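Local structure of 6b protein (Agrobacterium vitis, 3AQ2) at residues T74-L77 against C78-R82; E186-S190 against D191-Y195; R15-R19 against V20-S24; I137-S140 against Q141-R145. The protein disturbs plant cell proliferation, probably as a toxin-like protein with an ADP-ribosylation fold that interferes with the microRNA machinery of the host. All coordinates share one frame; numbering follows the deposited sequence.

Contact 1: residues T74-L77 against C78-R82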
loop_
_atom_site.group_PDB
_atom_site.type_symbol
_atom_site.label_atom_id
_atom_site.label_comp_id
_atom_site.label_asym_id
_atom_site.label_seq_id
_atom_site.Cartn_x
_atom_site.Cartn_y
_atom_site.Cartn_z
ATOM N N THR A 74 3.231 8.297 -10.021
ATOM C CA THR A 74 2.491 8.173 -8.767
ATOM C C THR A 74 3.391 7.667 -7.646
ATOM O O THR A 74 3.313 8.147 -6.516
ATOM C CB THR A 74 1.261 7.266 -8.964
ATOM O OG1 THR A 74 0.404 7.873 -9.936
ATOM C CG2 THR A 74 0.497 7.063 -7.660
ATOM N N ALA A 75 4.263 6.711 -7.968
ATOM C CA ALA A 75 5.214 6.183 -6.982
ATOM C C ALA A 75 6.064 7.319 -6.388
ATOM O O ALA A 75 6.216 7.415 -5.170
ATOM C CB ALA A 75 6.098 5.116 -7.624
ATOM N N GLN A 76 6.580 8.187 -7.254
ATOM C CA GLN A 76 7.445 9.285 -6.829
ATOM C C GLN A 76 6.647 10.282 -5.990
ATOM O O GLN A 76 7.087 10.680 -4.910
ATOM C CB GLN A 76 8.074 9.963 -8.050
ATOM C CG GLN A 76 9.340 10.750 -7.747
ATOM C CD GLN A 76 10.225 10.915 -8.970
ATOM O OE1 GLN A 76 10.475 9.955 -9.711
ATOM N NE2 GLN A 76 10.709 12.136 -9.188
ATOM N N LEU A 77 5.473 10.672 -6.483
ATOM C CA LEU A 77 4.606 11.611 -5.766
ATOM C C LEU A 77 4.261 11.085 -4.379
ATOM O O LEU A 77 4.366 11.803 -3.391
ATOM C CB LEU A 77 3.315 11.878 -6.546
ATOM C CG LEU A 77 2.250 12.735 -5.841
ATOM C CD1 LEU A 77 2.654 14.213 -5.812
ATOM C CD2 LEU A 77 0.894 12.549 -6.505
ATOM N N CYS A 78 3.854 9.821 -4.312
ATOM C CA CYS A 78 3.384 9.255 -3.053
ATOM C C CYS A 78 4.528 8.936 -2.104
ATOM O O CYS A 78 4.452 9.237 -0.921
ATOM C CB CYS A 78 2.507 8.028 -3.311
ATOM S SG CYS A 78 0.957 8.448 -4.062
ATOM N N GLY A 79 5.588 8.314 -2.622
ATOM C CA GLY A 79 6.782 8.041 -1.813
ATOM C C GLY A 79 7.433 9.252 -1.167
ATOM O O GLY A 79 7.719 9.250 0.038
ATOM N N LEU A 80 7.660 10.300 -1.953
ATOM C CA LEU A 80 8.344 11.499 -1.471
ATOM C C LEU A 80 7.496 12.347 -0.536
ATOM O O LEU A 80 8.019 13.189 0.197
ATOM C CB LEU A 80 8.823 12.355 -2.648
ATOM C CG LEU A 80 10.173 11.960 -3.264
ATOM C CD1 LEU A 80 10.301 12.433 -4.708
ATOM C CD2 LEU A 80 11.346 12.470 -2.419
ATOM N N ASN A 81 6.185 12.118 -0.546
ATOM C CA ASN A 81 5.267 13.020 0.130
ATOM C C ASN A 81 4.374 12.366 1.171
ATOM O O ASN A 81 3.495 13.030 1.724
ATOM C CB ASN A 81 4.406 13.762 -0.884
ATOM C CG ASN A 81 5.222 14.658 -1.785
ATOM O OD1 ASN A 81 5.785 14.216 -2.794
ATOM N ND2 ASN A 81 5.312 15.924 -1.413
ATOM N N ARG A 82 4.615 11.081 1.436
ATOM C CA ARG A 82 3.835 10.313 2.409
ATOM C C ARG A 82 2.347 10.334 2.067
ATOM O O ARG A 82 1.508 10.714 2.893
ATOM C CB ARG A 82 4.079 10.834 3.825
ATOM C CG ARG A 82 4.154 9.733 4.849
ATOM C CD ARG A 82 4.415 10.283 6.240
ATOM N NE ARG A 82 5.622 11.098 6.299
ATOM C CZ ARG A 82 5.630 12.417 6.457
ATOM N NH1 ARG A 82 4.490 13.090 6.576
ATOM N NH2 ARG A 82 6.782 13.070 6.496
#
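Cys78 lies one turn beyond Thr74 on helix 72-81 and meets it twice, through its backbone and through its sulfur. Its amide N gives a hydrogen bond to Thr74 O (2.8 Å), and its side chain folds back over the same carbonyl: SG, placed anti to its own carbonyl carbon (chi1 -69°), stands 3.4 Å from Thr74 O and 3.9 Å from Thr74 CG2. The thiol thus runs back alongside the preceding turn and joins Thr74 CG2 on the buried side of the helix, where Leu135 of strand 133-137 and Leu83 and Pro85 of strand 83-85 also pack on Cys78. The hydroxyl of Thr74 turns elsewhere, to Asp71.

Leu77 has its CG anti to the backbone N (chi1 174°), which carries the branched end away from the following turn and toward Phe121. Its carbonyl O remains beside the last turn, with Asn81 CB 3.2 Å away.

On a more exposed side, Gln76 and Leu80 run next to each other in the same direction, Gln76 CG touching Leu80 CD1 at 3.6 Å. The amide end of Gln76 continues past this contact, and its OE1 is held by Arg15. In the backbone, Leu80 N bonds to Gln76 O at 3.0 Å, and Gly79 N to Ala75 O at 2.8 Å.

These i to i+4 bonds run through the last turns of helix 72-81, after which Arg82 swings to a positive phi of 57°, with two bonds reaching back into the last turn: a Schellman motif, which stops the helix and leads into strand 83-85.

Contact 2: residues E186-S190 against D191-Y195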
loop_
_atom_site.group_PDB
_atom_site.type_symbol
_atom_site.label_atom_id
_atom_site.label_comp_id
_atom_site.label_asym_id
_atom_site.label_seq_id
_atom_site.Cartn_x
_atom_site.Cartn_y
_atom_site.Cartn_z
ATOM N N GLU A 186 -12.957 9.180 13.016
ATOM C CA GLU A 186 -12.425 10.232 12.166
ATOM C C GLU A 186 -11.236 9.717 11.387
ATOM O O GLU A 186 -10.246 9.289 11.970
ATOM C CB GLU A 186 -11.993 11.460 12.969
ATOM C CG GLU A 186 -11.622 12.611 12.037
ATOM C CD GLU A 186 -10.723 13.653 12.667
ATOM O OE1 GLU A 186 -10.777 13.839 13.901
ATOM O OE2 GLU A 186 -9.964 14.278 11.894
ATOM N N PHE A 187 -11.350 9.776 10.070
ATOM C CA PHE A 187 -10.253 9.402 9.193
ATOM C C PHE A 187 -10.421 10.058 7.827
ATOM O O PHE A 187 -11.494 10.576 7.497
ATOM C CB PHE A 187 -10.132 7.867 9.088
ATOM C CG PHE A 187 -11.392 7.183 8.624
ATOM C CD1 PHE A 187 -11.711 7.127 7.263
ATOM C CD2 PHE A 187 -12.244 6.574 9.540
ATOM C CE1 PHE A 187 -12.878 6.488 6.825
ATOM C CE2 PHE A 187 -13.407 5.923 9.112
ATOM C CZ PHE A 187 -13.725 5.883 7.756
ATOM N N GLN A 188 -9.355 10.038 7.037
ATOM C CA GLN A 188 -9.352 10.721 5.743
ATOM C C GLN A 188 -10.127 9.966 4.683
ATOM O O GLN A 188 -10.026 8.748 4.585
ATOM C CB GLN A 188 -7.926 10.874 5.239
ATOM C CG GLN A 188 -7.062 11.751 6.075
ATOM C CD GLN A 188 -5.633 11.609 5.644
ATOM O OE1 GLN A 188 -5.160 12.353 4.783
ATOM N NE2 GLN A 188 -4.939 10.625 6.215
ATOM N N LEU A 189 -10.874 10.718 3.881
ATOM C CA LEU A 189 -11.545 10.187 2.707
ATOM C C LEU A 189 -11.233 11.101 1.535
ATOM O O LEU A 189 -11.785 12.202 1.422
ATOM C CB LEU A 189 -13.055 10.110 2.926
ATOM C CG LEU A 189 -13.618 8.909 3.682
ATOM C CD1 LEU A 189 -15.085 9.170 4.013
ATOM C CD2 LEU A 189 -13.475 7.636 2.863
ATOM N N SER A 190 -10.343 10.632 0.669
ATOM C CA SER A 190 -9.845 11.417 -0.457
ATOM C C SER A 190 -9.191 10.475 -1.459
ATOM O O SER A 190 -8.852 9.329 -1.134
ATOM C CB SER A 190 -8.801 12.432 0.015
ATOM O OG SER A 190 -8.464 13.329 -1.035
ATOM N N ASP A 191 -8.990 10.953 -2.682
ATOM C CA ASP A 191 -8.268 10.132 -3.661
ATOM C C ASP A 191 -6.751 10.178 -3.468
ATOM O O ASP A 191 -6.014 9.390 -4.067
ATOM C CB ASP A 191 -8.680 10.500 -5.077
ATOM C CG ASP A 191 -10.118 10.115 -5.361
ATOM O OD1 ASP A 191 -10.455 8.913 -5.243
ATOM O OD2 ASP A 191 -10.913 11.017 -5.691
ATOM N N LEU A 192 -6.297 11.099 -2.617
ATOM C CA LEU A 192 -4.924 11.082 -2.104
ATOM C C LEU A 192 -4.970 11.433 -0.624
ATOM O O LEU A 192 -5.399 12.536 -0.250
ATOM C CB LEU A 192 -4.025 12.101 -2.819
ATOM C CG LEU A 192 -3.480 11.852 -4.221
ATOM C CD1 LEU A 192 -2.709 13.086 -4.654
ATOM C CD2 LEU A 192 -2.585 10.621 -4.284
ATOM N N ILE A 193 -4.533 10.501 0.211
ATOM C CA ILE A 193 -4.520 10.706 1.657
ATOM C C ILE A 193 -3.098 10.751 2.206
ATOM O O ILE A 193 -2.180 10.172 1.628
ATOM C CB ILE A 193 -5.351 9.614 2.398
ATOM C CG1 ILE A 193 -4.781 8.206 2.176
ATOM C CG2 ILE A 193 -6.823 9.680 1.951
ATOM C CD1 ILE A 193 -5.398 7.139 3.086
ATOM N N HIS A 194 -2.911 11.460 3.310
ATOM C CA HIS A 194 -1.662 11.386 4.051
ATOM C C HIS A 194 -1.545 10.002 4.703
ATOM O O HIS A 194 -2.418 9.599 5.479
ATOM C CB HIS A 194 -1.643 12.494 5.102
ATOM C CG HIS A 194 -0.532 12.389 6.092
ATOM N ND1 HIS A 194 0.765 12.072 5.743
ATOM C CD2 HIS A 194 -0.516 12.628 7.426
ATOM C CE1 HIS A 194 1.523 12.082 6.825
ATOM N NE2 HIS A 194 0.769 12.407 7.860
ATOM N N TYR A 195 -0.474 9.274 4.384
ATOM C CA TYR A 195 -0.334 7.890 4.848
ATOM C C TYR A 195 1.135 7.459 4.804
ATOM O O TYR A 195 1.820 7.743 3.822
ATOM C CB TYR A 195 -1.172 6.964 3.954
ATOM C CG TYR A 195 -1.402 5.583 4.526
ATOM C CD1 TYR A 195 -2.578 5.291 5.226
ATOM C CD2 TYR A 195 -0.447 4.571 4.366
ATOM C CE1 TYR A 195 -2.798 4.021 5.763
ATOM C CE2 TYR A 195 -0.650 3.298 4.900
ATOM C CZ TYR A 195 -1.832 3.035 5.592
ATOM O OH TYR A 195 -2.040 1.779 6.117
HETATM O O HOH W 1 -6.091 15.010 -1.614
#
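Gln188 sets the edge of its side-chain amide against the backbone edge of His194, and two hydrogen bonds join them. NE2 donates to His194 O at 2.8 Å; the acceptor lies close to the amide plane, and NE2 in turn sits in the carbonyl plane, on a lone pair. OE1 receives His194 N, also at 2.8 Å, but here the donor is tilted 21° from the plane of the amide carbonyl. The imidazole of His194 stands at 56° to the amide and is not stacked on it; of the histidine side chain, CB comes nearest, 3.5 Å from Gln188 OE1. The ring nitrogens look away, ND1 to Arg82 O and NE2, weakly, to Phe44 O.

This is a strand edge satisfied by a side chain. Strand 192-194 pairs antiparallel with strand 83-85 through Ile193 and its alternate neighbours, while the backbone N and O of His194 face the other way, where Gln188 meets them much as another strand would.

Ile193 packs inside the bend made by residues 188-193. Its CG2, anti to the carbonyl carbon, touches Gln188 CB at 3.7 Å and lies equally close to Ser190 O. Leu84 and Arg161 also touch this side chain.

Further back, Leu192 presents the same edge as His194. Its N makes a weak, long bond to Ser190 OG (3.5 Å), and one water links the two residues, lying 3.0 Å from Ser190 OG and donating to Leu192 O at 2.9 Å.

Contact 3: residues R15-R19 against V20-S24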
loop_
_atom_site.group_PDB
_atom_site.type_symbol
_atom_site.label_atom_id
_atom_site.label_comp_id
_atom_site.label_asym_id
_atom_site.label_seq_id
_atom_site.Cartn_x
_atom_site.Cartn_y
_atom_site.Cartn_z
ATOM N N ARG A 15 13.799 1.778 -5.916
ATOM C CA ARG A 15 13.595 1.713 -7.374
ATOM C C ARG A 15 14.816 1.252 -8.177
ATOM O O ARG A 15 14.660 0.803 -9.312
ATOM C CB ARG A 15 13.076 3.045 -7.928
ATOM C CG ARG A 15 11.628 3.332 -7.580
ATOM C CD ARG A 15 11.212 4.696 -8.096
ATOM N NE ARG A 15 11.843 5.768 -7.332
ATOM C CZ ARG A 15 11.702 7.066 -7.598
ATOM N NH1 ARG A 15 10.957 7.457 -8.625
ATOM N NH2 ARG A 15 12.312 7.968 -6.845
ATOM N N ARG A 16 16.010 1.376 -7.601
ATOM C CA ARG A 16 17.241 0.931 -8.274
ATOM C C ARG A 16 17.713 -0.414 -7.743
ATOM O O ARG A 16 18.811 -0.870 -8.072
ATOM C CB ARG A 16 18.330 2.003 -8.183
ATOM C CG ARG A 16 17.850 3.319 -8.749
ATOM C CD ARG A 16 18.960 4.266 -9.146
ATOM N NE ARG A 16 18.391 5.440 -9.810
ATOM C CZ ARG A 16 18.010 5.483 -11.089
ATOM N NH1 ARG A 16 18.145 4.423 -11.877
ATOM N NH2 ARG A 16 17.497 6.602 -11.587
ATOM N N ILE A 17 16.864 -1.055 -6.935
ATOM C CA ILE A 17 17.121 -2.423 -6.490
ATOM C C ILE A 17 16.205 -3.336 -7.304
ATOM O O ILE A 17 15.004 -3.475 -7.006
ATOM C CB ILE A 17 16.885 -2.623 -4.964
ATOM C CG1 ILE A 17 17.700 -1.626 -4.129
ATOM C CG2 ILE A 17 17.254 -4.050 -4.560
ATOM C CD1 ILE A 17 19.185 -1.721 -4.312
ATOM N N LEU A 18 16.783 -3.950 -8.335
ATOM C CA LEU A 18 15.981 -4.585 -9.378
ATOM C C LEU A 18 16.091 -6.102 -9.422
ATOM O O LEU A 18 15.356 -6.760 -10.158
ATOM C CB LEU A 18 16.277 -3.958 -10.749
ATOM C CG LEU A 18 15.877 -2.479 -10.877
ATOM C CD1 LEU A 18 16.355 -1.917 -12.196
ATOM C CD2 LEU A 18 14.368 -2.274 -10.704
ATOM N N ARG A 19 16.991 -6.658 -8.621
ATOM C CA ARG A 19 17.079 -8.101 -8.485
ATOM C C ARG A 19 16.132 -8.567 -7.392
ATOM O O ARG A 19 16.127 -8.021 -6.282
ATOM C CB ARG A 19 18.516 -8.523 -8.195
ATOM C CG ARG A 19 19.466 -8.208 -9.346
ATOM C CD ARG A 19 20.856 -8.704 -9.049
ATOM N NE ARG A 19 20.884 -10.160 -8.916
ATOM C CZ ARG A 19 21.097 -10.804 -7.775
ATOM N NH1 ARG A 19 21.338 -10.139 -6.652
ATOM N NH2 ARG A 19 21.089 -12.124 -7.764
ATOM N N VAL A 20 15.342 -9.588 -7.716
ATOM C CA VAL A 20 14.294 -10.080 -6.814
ATOM C C VAL A 20 14.812 -10.391 -5.402
ATOM O O VAL A 20 14.235 -9.936 -4.416
ATOM C CB VAL A 20 13.596 -11.327 -7.397
ATOM C CG1 VAL A 20 12.663 -11.954 -6.353
ATOM C CG2 VAL A 20 12.826 -10.960 -8.675
ATOM N N SER A 21 15.880 -11.184 -5.307
ATOM C CA SER A 21 16.392 -11.599 -4.005
ATOM C C SER A 21 16.852 -10.395 -3.173
ATOM O O SER A 21 16.531 -10.310 -1.979
ATOM C CB SER A 21 17.494 -12.645 -4.162
ATOM O OG SER A 21 18.599 -12.117 -4.875
ATOM N N GLU A 22 17.550 -9.456 -3.813
ATOM C CA GLU A 22 18.011 -8.234 -3.137
ATOM C C GLU A 22 16.818 -7.390 -2.693
ATOM O O GLU A 22 16.776 -6.870 -1.570
ATOM C CB GLU A 22 18.883 -7.386 -4.059
ATOM C CG GLU A 22 20.250 -7.940 -4.357
ATOM C CD GLU A 22 21.083 -6.972 -5.190
ATOM O OE1 GLU A 22 20.905 -5.731 -5.042
ATOM O OE2 GLU A 22 21.929 -7.457 -5.976
ATOM N N LEU A 23 15.834 -7.248 -3.570
ATOM C CA LEU A 23 14.680 -6.434 -3.219
ATOM C C LEU A 23 13.956 -6.980 -1.995
ATOM O O LEU A 23 13.582 -6.224 -1.103
ATOM C CB LEU A 23 13.715 -6.338 -4.393
ATOM C CG LEU A 23 12.493 -5.462 -4.116
ATOM C CD1 LEU A 23 12.887 -4.000 -3.926
ATOM C CD2 LEU A 23 11.549 -5.599 -5.287
ATOM N N SER A 24 13.779 -8.299 -1.946
ATOM C CA SER A 24 13.089 -8.930 -0.828
ATOM C C SER A 24 13.805 -8.645 0.488
ATOM O O SER A 24 13.157 -8.351 1.499
ATOM C CB SER A 24 12.951 -10.435 -1.071
ATOM O OG SER A 24 12.387 -11.097 0.055
HETATM O O HOH W 2 19.638 -5.199 -7.511
#
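Arg19 and Glu22 form a salt bridge, with Arg19 NH1 donating to Glu22 OE2 at 2.8 Å. The carboxylate sits at the edge of the guanidinium, almost in its plane, yet the two flat groups are turned 58° apart, and NH1 approaches OE2 from the anti side. This is a single-pronged bridge. The arginine chain crosses the glutamate at a slant, and its bend at chi3 (63°) turns the guanidinium so that NH1 meets OE2. Further down the same chain, Arg19 CD lies 3.5 Å from Glu22 OE2.

The other carboxylate oxygen is linked to the backbone. A water accepts from Arg19 N at 3.2 Å and gives a weak bond to Glu22 OE1, joining the residue at the N-cap to the third residue of the helix. Arg19 O accepts Leu23 N at 2.8 Å, the first i to i+4 bond of the helix.

Outward from these polar links comes Ile17. Its CG2, anti to the backbone N, packs on Glu22 CB (3.7 Å) and Leu23 CB (4.2 Å), the isoleucine and glutamate side chains crossing at about a right angle. Leu23 itself turns inward to Leu205 and Phe134.

A carboxylate in the first turn probably interacts favourably with the helix dipole. The whole is the N-terminus of helix 20-38, with Arg19 at the N-cap and Glu22, three residues on, tied to it directly and through water.

Contact 4: residues I137-S140 against Q141-R145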
loop_
_atom_site.group_PDB
_atom_site.type_symbol
_atom_site.label_atom_id
_atom_site.label_comp_id
_atom_site.label_asym_id
_atom_site.label_seq_id
_atom_site.Cartn_x
_atom_site.Cartn_y
_atom_site.Cartn_z
ATOM N N ILE A 137 3.474 -0.923 2.130
ATOM C CA ILE A 137 2.858 -0.318 3.302
ATOM C C ILE A 137 2.598 -1.324 4.405
ATOM O O ILE A 137 2.557 -2.539 4.161
ATOM C CB ILE A 137 1.496 0.356 2.961
ATOM C CG1 ILE A 137 0.485 -0.682 2.421
ATOM C CG2 ILE A 137 1.698 1.574 2.022
ATOM C CD1 ILE A 137 -0.962 -0.158 2.430
ATOM N N LEU A 138 2.454 -0.802 5.618
ATOM C CA LEU A 138 1.804 -1.527 6.697
ATOM C C LEU A 138 0.392 -0.962 6.791
ATOM O O LEU A 138 0.189 0.262 6.779
ATOM C CB LEU A 138 2.574 -1.343 8.003
ATOM C CG LEU A 138 3.901 -2.106 7.971
ATOM C CD1 LEU A 138 4.851 -1.560 9.017
ATOM C CD2 LEU A 138 3.690 -3.612 8.170
ATOM N N MET A 139 -0.593 -1.857 6.819
ATOM C CA MET A 139 -1.994 -1.442 6.751
ATOM C C MET A 139 -2.539 -0.996 8.109
ATOM O O MET A 139 -2.169 -1.538 9.162
ATOM C CB MET A 139 -2.854 -2.590 6.223
ATOM C CG MET A 139 -2.596 -2.869 4.754
ATOM S SD MET A 139 -3.524 -4.294 4.164
ATOM C CE MET A 139 -2.904 -5.557 5.273
ATOM N N SER A 140 -3.412 0.007 8.055
ATOM C CA SER A 140 -4.136 0.480 9.225
ATOM C C SER A 140 -5.320 -0.438 9.547
ATOM O O SER A 140 -5.612 -1.379 8.803
ATOM C CB SER A 140 -4.659 1.886 8.959
ATOM O OG SER A 140 -5.748 1.811 8.059
ATOM N N GLN A 141 -6.024 -0.143 10.634
ATOM C CA GLN A 141 -7.160 -0.972 11.024
ATOM C C GLN A 141 -8.340 -0.789 10.059
ATOM O O GLN A 141 -9.298 -1.563 10.097
ATOM C CB GLN A 141 -7.572 -0.725 12.482
ATOM C CG GLN A 141 -8.591 0.404 12.696
ATOM C CD GLN A 141 -7.986 1.817 12.698
ATOM O OE1 GLN A 141 -6.956 2.087 12.079
ATOM N NE2 GLN A 141 -8.664 2.726 13.385
ATOM N N LEU A 142 -8.256 0.218 9.190
ATOM C CA LEU A 142 -9.331 0.475 8.224
ATOM C C LEU A 142 -9.256 -0.410 6.982
ATOM O O LEU A 142 -10.171 -0.394 6.148
ATOM C CB LEU A 142 -9.384 1.954 7.838
ATOM C CG LEU A 142 -9.576 2.938 8.989
ATOM C CD1 LEU A 142 -9.590 4.342 8.437
ATOM C CD2 LEU A 142 -10.857 2.661 9.769
ATOM N N PHE A 143 -8.170 -1.164 6.837
ATOM C CA PHE A 143 -8.093 -2.142 5.753
ATOM C C PHE A 143 -8.789 -3.425 6.202
ATOM O O PHE A 143 -8.473 -3.975 7.271
ATOM C CB PHE A 143 -6.633 -2.450 5.414
ATOM C CG PHE A 143 -5.958 -1.392 4.564
ATOM C CD1 PHE A 143 -5.405 -0.252 5.158
ATOM C CD2 PHE A 143 -5.860 -1.539 3.178
ATOM C CE1 PHE A 143 -4.762 0.723 4.377
ATOM C CE2 PHE A 143 -5.225 -0.575 2.396
ATOM C CZ PHE A 143 -4.660 0.559 3.005
ATOM N N ILE A 144 -9.726 -3.906 5.392
ATOM C CA ILE A 144 -10.397 -5.167 5.661
ATOM C C ILE A 144 -9.979 -6.166 4.593
ATOM O O ILE A 144 -9.739 -5.771 3.446
ATOM C CB ILE A 144 -11.942 -5.005 5.675
ATOM C CG1 ILE A 144 -12.448 -4.396 4.359
ATOM C CG2 ILE A 144 -12.378 -4.162 6.890
ATOM C CD1 ILE A 144 -13.947 -4.567 4.128
ATOM N N ARG A 145 -9.857 -7.440 4.962
ATOM C CA ARG A 145 -9.548 -8.475 3.971
ATOM C C ARG A 145 -10.775 -8.744 3.113
ATOM O O ARG A 145 -11.856 -8.972 3.650
ATOM C CB ARG A 145 -9.117 -9.767 4.658
ATOM C CG ARG A 145 -8.631 -10.806 3.662
ATOM C CD ARG A 145 -7.408 -11.456 4.194
ATOM N NE ARG A 145 -7.080 -12.679 3.481
ATOM C CZ ARG A 145 -6.007 -13.400 3.760
ATOM N NH1 ARG A 145 -5.161 -12.973 4.695
ATOM N NH2 ARG A 145 -5.772 -14.517 3.103
#
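Ser140 and Phe143 are the ends of a type I beta turn, closed by a hydrogen bond from Phe143 N to Ser140 O at 3.2 Å. A second bond comes from the serine side chain: Ser140 OG, tucked between its own N and carbonyl carbon (chi1 73°), accepts Leu142 N at 3.2 Å and makes an ST turn at the same place. The hydroxyl also bonds to Glu57, so this buried oxygen has two bonding partners.

The apolar contacts centre on the Phe143 ring. Met139 lays CG over one face in a CH-pi contact, 3.8 Å from the centroid and 15° off the normal. Beyond it SD makes an oblique Met-aromatic contact, 4.3 Å from the same centroid. At the far end of the ring, Ile137 CD1 meets Phe143 CZ at 3.8 Å. Tyr159, Arg161, Leu84 and Tyr195 add further packing on Phe143.

Polar bonds therefore fix the turn at which the chain passes from strand 133-137 of the four-stranded sheet to strand 143-151 of the three-stranded one, while apolar and CH-pi contacts pack the Phe143 ring against the chain before the turn.

In the fold
Along the chain the order is contact 3, contact 1, contact 4, contact 2. Contact 2 touches contacts 1 and 4, with centres about 14 and 13 Å away. Arg82, just past helix 72-81, leads into strand 83-85, which pairs with strand 192-194, and Arg82 O meets Tyr195 N; at the other end of that tyrosine, OH reaches Leu138 O of contact 4. Contact 3 stands about 30 Å from contact 2 (centres) but touches contact 1 through Arg15 and Gln76. The touches thus run in series 3-1-2-4, joining the start of helix 20-38, the end of helix 72-81, the 83-85/192-194 pair and the turn between the two larger sheets.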